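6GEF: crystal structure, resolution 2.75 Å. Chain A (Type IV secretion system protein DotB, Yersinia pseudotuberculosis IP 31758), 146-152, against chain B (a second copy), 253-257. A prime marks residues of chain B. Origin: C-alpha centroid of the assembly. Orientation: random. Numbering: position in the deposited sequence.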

ATOM      1  N   ALA A 146      33.866  12.072  15.333  1.00 64.93           N
ATOM      2  CA  ALA A 146      33.267  10.925  16.000  1.00 61.56           C
ATOM      3  C   ALA A 146      33.104  11.197  17.495  1.00 56.63           C
ATOM      4  O   ALA A 146      33.859  11.947  18.093  1.00 51.68           O
ATOM      5  CB  ALA A 146      34.155   9.701  15.779  1.00 64.63           C
ATOM      6  N   GLU A 147      32.099  10.571  18.054  1.00 58.46           N
ATOM      7  CA  GLU A 147      32.040  10.308  19.508  1.00 60.78           C
ATOM      8  C   GLU A 147      32.029   8.804  19.716  1.00 58.14           C
ATOM      9  O   GLU A 147      31.275   8.088  19.049  1.00 60.37           O
ATOM     10  CB  GLU A 147      30.781  10.935  20.130  1.00 62.56           C
ATOM     11  CG  GLU A 147      31.060  11.689  21.418  1.00 69.09           C
ATOM     12  CD  GLU A 147      30.337  11.106  22.599  1.00 75.78           C
ATOM     13  OE1 GLU A 147      29.117  10.837  22.477  1.00 77.19           O
ATOM     14  OE2 GLU A 147      30.974  10.944  23.659  1.00 88.15           O
ATOM     15  N   ILE A 148      32.849   8.341  20.641  1.00 55.65           N
ATOM     16  CA  ILE A 148      32.946   6.924  20.986  1.00 55.84           C
ATOM     17  C   ILE A 148      32.367   6.733  22.382  1.00 52.08           C
ATOM     18  O   ILE A 148      32.694   7.488  23.311  1.00 49.43           O
ATOM     19  CB  ILE A 148      34.401   6.421  20.939  1.00 55.84           C
ATOM     20  CG1 ILE A 148      34.997   6.633  19.544  1.00 59.54           C
ATOM     21  CG2 ILE A 148      34.470   4.967  21.318  1.00 55.19           C
ATOM     22  CD1 ILE A 148      36.423   7.177  19.576  1.00 62.71           C
ATOM     23  N   VAL A 149      31.500   5.734  22.522  1.00 49.90           N
ATOM     24  CA  VAL A 149      30.993   5.297  23.809  1.00 51.13           C
ATOM     25  C   VAL A 149      31.235   3.814  23.959  1.00 51.35           C
ATOM     26  O   VAL A 149      30.854   3.031  23.101  1.00 50.96           O
ATOM     27  CB  VAL A 149      29.482   5.614  23.942  1.00 49.44           C
ATOM     28  CG1 VAL A 149      28.962   5.178  25.299  1.00 48.66           C
ATOM     29  CG2 VAL A 149      29.242   7.115  23.793  1.00 48.35           C
ATOM     30  N   MET A 150      31.896   3.434  25.044  1.00 55.70           N
ATOM     31  CA  MET A 150      32.198   2.039  25.354  1.00 58.58           C
ATOM     32  C   MET A 150      31.490   1.661  26.642  1.00 56.95           C
ATOM     33  O   MET A 150      31.624   2.343  27.652  1.00 56.82           O
ATOM     34  CB  MET A 150      33.708   1.820  25.521  1.00 60.16           C
ATOM     35  CG  MET A 150      34.548   2.490  24.438  1.00 61.12           C
ATOM     36  SD  MET A 150      36.162   1.642  24.246  1.00 65.85           S
ATOM     37  CE  MET A 150      36.869   2.068  25.796  1.00 62.65           C
ATOM     38  N   ARG A 151      30.737   0.553  26.592  1.00 57.40           N
ATOM     39  CA  ARG A 151      29.940   0.097  27.719  1.00 62.10           C
ATOM     40  C   ARG A 151      30.492  -1.241  28.173  1.00 59.94           C
ATOM     41  O   ARG A 151      30.378  -2.249  27.444  1.00 61.52           O
ATOM     42  CB  ARG A 151      28.453  -0.034  27.320  1.00 64.56           C
ATOM     43  CG  ARG A 151      27.779   1.323  27.109  1.00 66.96           C
ATOM     44  CD  ARG A 151      26.652   1.283  26.092  1.00 70.99           C
ATOM     45  NE  ARG A 151      27.113   0.837  24.771  1.00 76.23           N
ATOM     46  CZ  ARG A 151      26.406   0.068  23.943  1.00 80.51           C
ATOM     47  NH1 ARG A 151      25.179  -0.388  24.292  1.00 79.77           N
ATOM     48  NH2 ARG A 151      26.929  -0.229  22.746  1.00 79.18           N
ATOM     49  N   SER A 152      31.056  -1.280  29.369  1.00 61.44           N
ATOM     50  CA  SER A 152      31.562  -2.538  29.930  1.00 64.96           C
ATOM     51  C   SER A 152      30.522  -3.651  29.815  1.00 62.12           C
ATOM     52  O   SER A 152      29.371  -3.444  30.104  1.00 60.29           O
ATOM     53  CB  SER A 152      31.972  -2.350  31.388  1.00 65.90           C
ATOM     54  OG  SER A 152      30.841  -2.382  32.219  1.00 72.06           O
TER
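Chain B (253-257) LRRTP

A tight turn of chain B rests on one face of a chain A β-strand, met by chain A side chains: a salt bridge at one end, a small aliphatic contact in the middle and an arginine lying against a backbone carbonyl at the other, with no hydrogen bond between the two stretches.

Residues 146-152 of chain A are extended throughout, part of a strand that runs on in both directions, so their side chains alternate. Glu147, Val149 and Arg151 point toward chain B, while Ile148 and Met150 point away and take no part. Chain B does not pair with this strand as a neighbouring strand would. Leu253′ to Thr256′ form a type I β turn, and Thr256′ then adopts positive phi and psi (41°/52°) before Pro257′, which lies out of reach. A turn this short has no long axis to set against the strand, and the register reduces to one pair, the CA of Val149 and the CA of Arg255′, 5.7 Å apart.

Val149 occupies the middle of the contact. Its CG1 lies 3.5 Å from CG2 of Thr256′, a methyl-to-methyl contact, and 4.0 Å from both the O of Arg254′ and the C of Arg255′. A short, β-branched side chain suits this place: it fits an extended backbone and offers methyl groups without holding the turn far off. Threonine suits the other side for a related reason, since it can present its methyl to valine while its OG1 is hydrogen-bonded elsewhere in the structure.

Arg255′ shows what a long side chain can do. Its CA-to-CB bond points away from the strand, yet the end of the chain comes back nearer, and NH1 reaches OE1 of Glu147 at 3.0 Å in a salt bridge. The carboxylate oxygen lies at the edge of the guanidinium, near its plane, where the N-H groups point. Both residues are buried, so each charge is offset by an opposite one in a setting with little access to solvent.

At the other end, Arg151 extends its long side chain alongside Arg254′. Its NE comes within 3.2 Å of the O of Arg254′, but the carbonyl sits over one face of the guanidinium, and the angle is too poor for a hydrogen bond. NH2 of Arg151 also packs 3.8 Å from CB of Arg254′ and lies 4.2 Å from NH1 of Arg254′. These like charges are close together, in an oblique approach, and both arginines are partly exposed.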

ATOM      1  N   LEU B 253      20.449   5.164  22.629  1.00 70.75           N
ATOM      2  CA  LEU B 253      20.421   4.188  23.720  1.00 70.26           C
ATOM      3  C   LEU B 253      21.703   3.394  23.833  1.00 71.67           C
ATOM      4  O   LEU B 253      22.137   3.076  24.959  1.00 72.24           O
ATOM      5  CB  LEU B 253      19.262   3.208  23.529  1.00 72.91           C
ATOM      6  CG  LEU B 253      17.906   3.790  23.046  1.00 72.11           C
ATOM      7  CD1 LEU B 253      17.044   2.596  22.604  1.00 74.30           C
ATOM      8  CD2 LEU B 253      17.260   4.674  24.133  1.00 71.37           C
ATOM      9  N   ARG B 254      22.431   3.222  22.734  1.00 71.09           N
ATOM     10  CA  ARG B 254      23.794   2.687  22.786  1.00 69.22           C
ATOM     11  C   ARG B 254      24.839   3.725  23.259  1.00 65.41           C
ATOM     12  O   ARG B 254      26.002   3.404  23.307  1.00 67.00           O
ATOM     13  CB  ARG B 254      24.205   2.144  21.424  1.00 70.53           C
ATOM     14  CG  ARG B 254      23.068   1.666  20.548  1.00 70.99           C
ATOM     15  CD  ARG B 254      22.754   0.190  20.708  1.00 73.53           C
ATOM     16  NE  ARG B 254      22.921  -0.554  19.459  1.00 74.84           N
ATOM     17  CZ  ARG B 254      23.549  -1.745  19.388  1.00 81.81           C
ATOM     18  NH1 ARG B 254      24.043  -2.341  20.509  1.00 80.60           N
ATOM     19  NH2 ARG B 254      23.700  -2.331  18.205  1.00 82.15           N
ATOM     20  N   ARG B 255      24.414   4.952  23.592  1.00 60.33           N
ATOM     21  CA  ARG B 255      25.306   6.038  23.860  1.00 57.33           C
ATOM     22  C   ARG B 255      25.220   6.561  25.279  1.00 55.67           C
ATOM     23  O   ARG B 255      25.660   7.681  25.578  1.00 51.77           O
ATOM     24  CB  ARG B 255      25.091   7.201  22.849  1.00 54.97           C
ATOM     25  CG  ARG B 255      25.217   6.795  21.411  1.00 54.56           C
ATOM     26  CD  ARG B 255      25.963   7.803  20.608  1.00 56.78           C
ATOM     27  NE  ARG B 255      25.268   8.930  20.155  1.00 57.30           N
ATOM     28  CZ  ARG B 255      25.684  10.200  20.165  1.00 58.04           C
ATOM     29  NH1 ARG B 255      26.842  10.500  20.606  1.00 58.87           N
ATOM     30  NH2 ARG B 255      24.889  11.189  19.718  1.00 61.22           N
ATOM     31  N   THR B 256      24.639   5.776  26.178  1.00 57.30           N
ATOM     32  CA  THR B 256      24.563   6.159  27.596  1.00 57.72           C
ATOM     33  C   THR B 256      24.244   7.627  27.824  1.00 53.85           C
ATOM     34  O   THR B 256      24.949   8.312  28.477  1.00 50.71           O
ATOM     35  CB  THR B 256      25.919   5.788  28.284  1.00 63.22           C
ATOM     36  OG1 THR B 256      25.851   6.033  29.679  1.00 66.02           O
ATOM     37  CG2 THR B 256      27.085   6.602  27.832  1.00 63.55           C
ATOM     38  N   PRO B 257      23.191   8.103  27.192  1.00 58.44           N
ATOM     39  CA  PRO B 257      22.760   9.516  27.438  1.00 55.81           C
ATOM     40  C   PRO B 257      22.191   9.673  28.833  1.00 54.68           C
ATOM     41  O   PRO B 257      21.567   8.783  29.370  1.00 55.68           O
ATOM     42  CB  PRO B 257      21.707   9.787  26.371  1.00 55.62           C
ATOM     43  CG  PRO B 257      21.173   8.445  26.057  1.00 56.43           C
ATOM     44  CD  PRO B 257      22.287   7.467  26.190  1.00 57.13           C
TER